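Local coordinates for protein RNA polymerase II subunit B1 CTD phosphatase RTR1 (Saccharomyces cerevisiae, PDB 5C2Y) that dephosphorylates serine in the C-terminal heptapeptide repeats of RNA polymerase II, regulating the enzyme during transcription, and binds zinc, at residues Lys85-Arg91 and Leu113-Cys117; Gln25-Ala31 and Ala136-Arg140. One frame throughout, in Å; residues are numbered along the deposited sequence.

How the contacts relate
From the N terminus, the chain first reaches Gln25-Ala31, the loop and first turn of helix 28-42; Ala136-Arg140 returns to it in contact 2, closing a loop with 104 residues between the two segments. Within that long loop lies the much shorter one of contact 1, where Lys85-Arg91, following helix 62-74, meets Leu113-Cys117 across 21 intervening residues that include helix 96-104. The two loops are thus nested and do not cross. The centres of contact 1 and contact 2 are 33 Å apart, on opposite sides of the chain's centre. Contact 1 joins two loops beside the zinc site and supplies one of its four ligands, Cys117; contact 2 ties the start of helix 28-42 to the loop after helix 119-129.

Contact 1 (Lys85-Arg91 and Leu113-Cys117); sequences KSPERIR and LSHYC. With ZN (zinc ion), chain C.
Arg91 and His115 meet obliquely at one end of this contact, their guanidinium and imidazole planes 53° apart, with Arg91 CD 3.7 Å from His115 CE1. CG of Arg91 sits between its backbone N and carbonyl carbon (chi1 59°), and a bend at chi3 turns the guanidinium beside the imidazole. The same CD also approaches Ser114 CB, while Ser114 OG lies over one face of the His115 ring, offset toward the rim, and bonds to Tyr110 O. Beyond the pair, Arg91 touches Asp98 and Thr99 of helix 96-104; with an alanine here, the CE1 side of the imidazole would probably lose its aliphatic neighbour and the link to that helix would be weakened.

Glu88 and Leu113 run side by side in the same direction, CB to CB 3.9 Å. Leu113 CB also meets Arg89 CG; the leucine thus touches the aliphatic parts of both Glu88 and Arg89. The carbonyl of Leu113 receives Arg89 N at 2.9 Å, nearly straight at 169° but from above the carbonyl plane, plus a weak bond from Glu88 N. Glu88 N also donates to Tyr116 O at 3.1 Å, giving this one N-H two acceptors.

These bonds join two loops of the predicted RTR1-type zinc finger. Cys117 SG binds the zinc ion at 2.3 Å, and Cys78, Cys83 and His121 complete the site of three cysteines and one histidine. Cys117 CB packs against Ser86 O at 3.5 Å and against Lys85 CB, whose amine end leads away.

Pro87 lays CB and CG against backbone carbonyls of the other segment, CB 3.7 Å from Ser114 O and CG near His115 O, a carbonyl that also accepts from Asn73 ND2 of helix 62-74.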
loop_
_atom_site.group_PDB
_atom_site.type_symbol
_atom_site.label_atom_id
_atom_site.label_comp_id
_atom_site.label_asym_id
_atom_site.label_seq_id
_atom_site.Cartn_x
_atom_site.Cartn_y
_atom_site.Cartn_z
ATOM N N LYS A 85 10.081 4.148 8.808
ATOM C CA LYS A 85 11.322 3.500 9.212
ATOM C C LYS A 85 11.925 2.713 8.041
ATOM O O LYS A 85 11.300 2.550 6.984
ATOM C CB LYS A 85 11.084 2.561 10.396
ATOM C CG LYS A 85 10.770 3.230 11.724
ATOM C CD LYS A 85 10.100 2.226 12.679
ATOM C CE LYS A 85 10.984 1.798 13.833
ATOM N NZ LYS A 85 11.285 2.953 14.733
ATOM N N SER A 86 13.142 2.223 8.230
ATOM C CA SER A 86 13.788 1.431 7.207
ATOM C C SER A 86 13.631 -0.042 7.573
ATOM O O SER A 86 13.227 -0.353 8.699
ATOM C CB SER A 86 15.252 1.814 7.091
ATOM O OG SER A 86 16.029 0.977 7.923
ATOM N N PRO A 87 13.909 -0.955 6.622
ATOM C CA PRO A 87 13.882 -2.384 6.962
ATOM C C PRO A 87 14.908 -2.706 8.054
ATOM O O PRO A 87 15.827 -1.918 8.247
ATOM C CB PRO A 87 14.230 -3.067 5.633
ATOM C CG PRO A 87 13.779 -2.116 4.602
ATOM C CD PRO A 87 14.042 -0.743 5.171
ATOM N N GLU A 88 14.747 -3.804 8.780
ATOM C CA GLU A 88 15.670 -4.072 9.873
ATOM C C GLU A 88 17.010 -4.591 9.347
ATOM O O GLU A 88 18.066 -4.241 9.873
ATOM C CB GLU A 88 15.059 -5.063 10.866
ATOM C CG GLU A 88 15.967 -5.423 12.032
ATOM C CD GLU A 88 16.391 -4.221 12.863
ATOM O OE1 GLU A 88 15.581 -3.280 13.025
ATOM O OE2 GLU A 88 17.531 -4.215 13.374
ATOM N N ARG A 89 16.969 -5.415 8.303
ATOM C CA ARG A 89 18.191 -5.932 7.702
ATOM C C ARG A 89 18.291 -5.517 6.237
ATOM O O ARG A 89 17.310 -5.598 5.516
ATOM C CB ARG A 89 18.246 -7.464 7.829
ATOM C CG ARG A 89 17.999 -8.003 9.247
ATOM C CD ARG A 89 19.060 -7.546 10.274
ATOM N NE ARG A 89 20.422 -7.986 9.954
ATOM C CZ ARG A 89 21.496 -7.709 10.692
ATOM N NH1 ARG A 89 21.380 -6.978 11.791
ATOM N NH2 ARG A 89 22.693 -8.148 10.325
ATOM N N ILE A 90 19.466 -5.076 5.789
ATOM C CA ILE A 90 19.629 -4.712 4.382
ATOM C C ILE A 90 19.814 -5.957 3.545
ATOM O O ILE A 90 20.251 -7.001 4.053
ATOM C CB ILE A 90 20.839 -3.790 4.126
ATOM C CG1 ILE A 90 22.129 -4.469 4.596
ATOM C CG2 ILE A 90 20.633 -2.418 4.776
ATOM C CD1 ILE A 90 23.308 -3.515 4.737
ATOM N N ARG A 91 19.461 -5.848 2.267
ATOM C CA ARG A 91 19.708 -6.904 1.307
ATOM C C ARG A 91 20.115 -6.328 -0.033
ATOM O O ARG A 91 19.703 -5.227 -0.414
ATOM C CB ARG A 91 18.489 -7.808 1.140
ATOM C CG ARG A 91 17.228 -7.119 0.689
ATOM C CD ARG A 91 16.190 -8.154 0.313
ATOM N NE ARG A 91 16.591 -8.874 -0.892
ATOM C CZ ARG A 91 16.073 -8.650 -2.101
ATOM N NH1 ARG A 91 15.117 -7.740 -2.265
ATOM N NH2 ARG A 91 16.501 -9.344 -3.151
ATOM N N LEU A 113 12.348 -9.315 7.880
ATOM C CA LEU A 113 13.085 -8.185 8.424
ATOM C C LEU A 113 13.959 -7.518 7.357
ATOM O O LEU A 113 14.396 -6.372 7.529
ATOM C CB LEU A 113 13.914 -8.625 9.626
ATOM C CG LEU A 113 13.084 -8.870 10.894
ATOM C CD1 LEU A 113 13.966 -9.073 12.120
ATOM C CD2 LEU A 113 12.129 -7.723 11.133
ATOM N N SER A 114 14.174 -8.211 6.238
ATOM C CA SER A 114 14.857 -7.593 5.092
ATOM C C SER A 114 13.918 -6.734 4.211
ATOM O O SER A 114 14.392 -5.977 3.376
ATOM C CB SER A 114 15.556 -8.665 4.233
ATOM O OG SER A 114 14.670 -9.691 3.820
ATOM N N HIS A 115 12.604 -6.837 4.415
ATOM C CA HIS A 115 11.637 -6.015 3.676
ATOM C C HIS A 115 10.860 -5.008 4.546
ATOM O O HIS A 115 10.284 -4.032 4.030
ATOM C CB HIS A 115 10.645 -6.926 2.941
ATOM C CG HIS A 115 11.315 -7.899 2.022
ATOM N ND1 HIS A 115 11.963 -7.507 0.872
ATOM C CD2 HIS A 115 11.488 -9.238 2.117
ATOM C CE1 HIS A 115 12.484 -8.570 0.281
ATOM N NE2 HIS A 115 12.209 -9.630 1.013
ATOM N N TYR A 116 10.831 -5.245 5.857
ATOM C CA TYR A 116 10.034 -4.422 6.762
ATOM C C TYR A 116 10.778 -4.132 8.054
ATOM O O TYR A 116 11.780 -4.765 8.363
ATOM C CB TYR A 116 8.697 -5.102 7.069
ATOM C CG TYR A 116 7.887 -5.452 5.842
ATOM C CD1 TYR A 116 7.100 -4.514 5.207
ATOM C CD2 TYR A 116 7.927 -6.725 5.314
ATOM C CE1 TYR A 116 6.373 -4.847 4.090
ATOM C CE2 TYR A 116 7.205 -7.060 4.209
ATOM C CZ TYR A 116 6.428 -6.127 3.603
ATOM O OH TYR A 116 5.706 -6.494 2.493
ATOM N N CYS A 117 10.289 -3.160 8.805
ATOM C CA CYS A 117 10.927 -2.766 10.054
ATOM C C CYS A 117 10.660 -3.796 11.135
ATOM O O CYS A 117 11.350 -3.828 12.151
ATOM C CB CYS A 117 10.424 -1.399 10.515
ATOM S SG CYS A 117 8.704 -1.404 11.091
HETATM ZN ZN ZN C . 7.640 -0.318 9.374
#

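Contact 2 (Gln25-Ala31 and Ala136-Arg140)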
loop_
_atom_site.group_PDB
_atom_site.type_symbol
_atom_site.label_atom_id
_atom_site.label_comp_id
_atom_site.label_asym_id
_atom_site.label_seq_id
_atom_site.Cartn_x
_atom_site.Cartn_y
_atom_site.Cartn_z
ATOM N N GLN A 25 -13.687 5.965 -18.842
ATOM C CA GLN A 25 -12.885 4.823 -19.269
ATOM C C GLN A 25 -11.464 5.169 -19.711
ATOM O O GLN A 25 -11.255 5.783 -20.766
ATOM C CB GLN A 25 -13.587 4.102 -20.402
ATOM C CG GLN A 25 -12.855 2.896 -20.891
ATOM C CD GLN A 25 -12.765 1.847 -19.836
ATOM O OE1 GLN A 25 -13.775 1.475 -19.240
ATOM N NE2 GLN A 25 -11.552 1.362 -19.580
ATOM N N LEU A 26 -10.494 4.725 -18.906
ATOM C CA LEU A 26 -9.071 4.944 -19.156
ATOM C C LEU A 26 -8.480 4.011 -20.209
ATOM O O LEU A 26 -8.861 2.855 -20.310
ATOM C CB LEU A 26 -8.273 4.769 -17.863
ATOM C CG LEU A 26 -8.418 5.755 -16.712
ATOM C CD1 LEU A 26 -7.720 5.173 -15.508
ATOM C CD2 LEU A 26 -7.854 7.115 -17.063
ATOM N N SER A 27 -7.520 4.523 -20.973
ATOM C CA SER A 27 -6.655 3.686 -21.799
ATOM C C SER A 27 -5.653 2.901 -20.950
ATOM O O SER A 27 -5.345 3.292 -19.814
ATOM C CB SER A 27 -5.897 4.548 -22.780
ATOM O OG SER A 27 -4.931 5.301 -22.061
ATOM N N MET A 28 -5.113 1.818 -21.505
ATOM C CA MET A 28 -4.085 1.047 -20.799
ATOM C C MET A 28 -2.887 1.892 -20.419
ATOM O O MET A 28 -2.338 1.747 -19.326
ATOM C CB MET A 28 -3.609 -0.110 -21.645
ATOM C CG MET A 28 -4.678 -1.082 -21.974
ATOM S SD MET A 28 -3.854 -2.548 -22.560
ATOM C CE MET A 28 -5.219 -3.719 -22.558
ATOM N N HIS A 29 -2.486 2.765 -21.339
ATOM C CA HIS A 29 -1.427 3.729 -21.098
ATOM C C HIS A 29 -1.737 4.729 -19.994
ATOM O O HIS A 29 -0.853 5.074 -19.203
ATOM C CB HIS A 29 -1.125 4.504 -22.366
ATOM C CG HIS A 29 -0.222 5.674 -22.147
ATOM N ND1 HIS A 29 1.151 5.585 -22.235
ATOM C CD2 HIS A 29 -0.492 6.966 -21.835
ATOM C CE1 HIS A 29 1.686 6.770 -21.995
ATOM N NE2 HIS A 29 0.713 7.622 -21.740
ATOM N N GLU A 30 -2.971 5.234 -19.965
ATOM C CA GLU A 30 -3.374 6.193 -18.925
ATOM C C GLU A 30 -3.325 5.587 -17.531
ATOM O O GLU A 30 -2.834 6.207 -16.583
ATOM C CB GLU A 30 -4.781 6.722 -19.193
ATOM C CG GLU A 30 -4.840 7.758 -20.284
ATOM C CD GLU A 30 -6.252 8.149 -20.640
ATOM O OE1 GLU A 30 -7.086 7.236 -20.833
ATOM O OE2 GLU A 30 -6.531 9.366 -20.722
ATOM N N ALA A 31 -3.866 4.384 -17.400
ATOM C CA ALA A 31 -3.801 3.691 -16.131
ATOM C C ALA A 31 -2.340 3.610 -15.711
ATOM O O ALA A 31 -2.005 3.883 -14.556
ATOM C CB ALA A 31 -4.411 2.325 -16.236
ATOM N N ALA A 136 -7.026 -5.168 -13.694
ATOM C CA ALA A 136 -6.155 -4.047 -14.049
ATOM C C ALA A 136 -6.876 -2.717 -13.875
ATOM O O ALA A 136 -8.097 -2.613 -14.043
ATOM C CB ALA A 136 -5.648 -4.178 -15.463
ATOM N N LEU A 137 -6.098 -1.701 -13.534
ATOM C CA LEU A 137 -6.646 -0.409 -13.186
ATOM C C LEU A 137 -7.515 0.185 -14.286
ATOM O O LEU A 137 -8.591 0.708 -14.000
ATOM C CB LEU A 137 -5.517 0.552 -12.837
ATOM C CG LEU A 137 -5.923 2.010 -12.715
ATOM C CD1 LEU A 137 -6.958 2.171 -11.615
ATOM C CD2 LEU A 137 -4.672 2.847 -12.452
ATOM N N PHE A 138 -7.064 0.095 -15.532
ATOM C CA PHE A 138 -7.800 0.682 -16.642
ATOM C C PHE A 138 -9.176 0.023 -16.802
ATOM O O PHE A 138 -10.124 0.659 -17.268
ATOM C CB PHE A 138 -6.991 0.575 -17.940
ATOM C CG PHE A 138 -7.169 -0.726 -18.672
ATOM C CD1 PHE A 138 -6.631 -1.899 -18.169
ATOM C CD2 PHE A 138 -7.852 -0.769 -19.883
ATOM C CE1 PHE A 138 -6.787 -3.109 -18.850
ATOM C CE2 PHE A 138 -8.014 -1.974 -20.571
ATOM C CZ PHE A 138 -7.482 -3.143 -20.047
ATOM N N ALA A 139 -9.272 -1.246 -16.405
ATOM C CA ALA A 139 -10.539 -1.973 -16.385
ATOM C C ALA A 139 -11.500 -1.499 -15.275
ATOM O O ALA A 139 -12.694 -1.768 -15.318
ATOM C CB ALA A 139 -10.270 -3.456 -16.239
ATOM N N ARG A 140 -10.980 -0.788 -14.283
ATOM C CA ARG A 140 -11.814 -0.291 -13.195
ATOM C C ARG A 140 -12.407 1.054 -13.551
ATOM O O ARG A 140 -12.048 2.079 -12.946
ATOM C CB ARG A 140 -10.997 -0.183 -11.909
ATOM C CG ARG A 140 -10.193 -1.432 -11.616
ATOM C CD ARG A 140 -9.258 -1.239 -10.443
ATOM N NE ARG A 140 -8.514 -2.469 -10.200
ATOM C CZ ARG A 140 -7.832 -2.730 -9.093
ATOM N NH1 ARG A 140 -7.785 -1.833 -8.115
ATOM N NH2 ARG A 140 -7.204 -3.895 -8.965
#
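The Phe138 ring carries Met28 over one face: Met28 CG stands 3.8 Å from the ring centroid and only 15° off the normal, a CH-pi contact displaced toward the rim. Farther along, Met28 SD lies above the same face at 4.8 Å from the centroid, a more distant Met-aromatic approach, and Met28 CE closes on Phe138 CZ. The methionine chain is extended beyond CG, which lets it run alongside the phenylalanine in the same direction. At the ring's edge, in its plane, is Leu26 O, 3.8 Å from Phe138 CD2.

The same Leu26 O accepts a hydrogen bond from Gln25 NE2 at 3.2 Å, with an N-H...O angle of 154°. NE2 makes a second, weak bond to Phe138 O, while Gln25 OE1 is bonded to Thr141 OG1, so both ends of the amide are engaged and its rotation is restricted.

Deeper in, the methyl of Ala31 packs 3.6 Å from Phe138 CB and also meets Leu137 CD2; Leu137 extends on to Ile34 and Thr35 of the same helix.

On the helix side, Glu30 N donates to Ser27 OG at 2.9 Å and Ser27 N donates in return to the anti lone pair of Glu30 OE1. This reciprocal pair is a capping box, with Ser27 as N-cap of helix 28-42, whose first turn packs on the loop after helix 119-129.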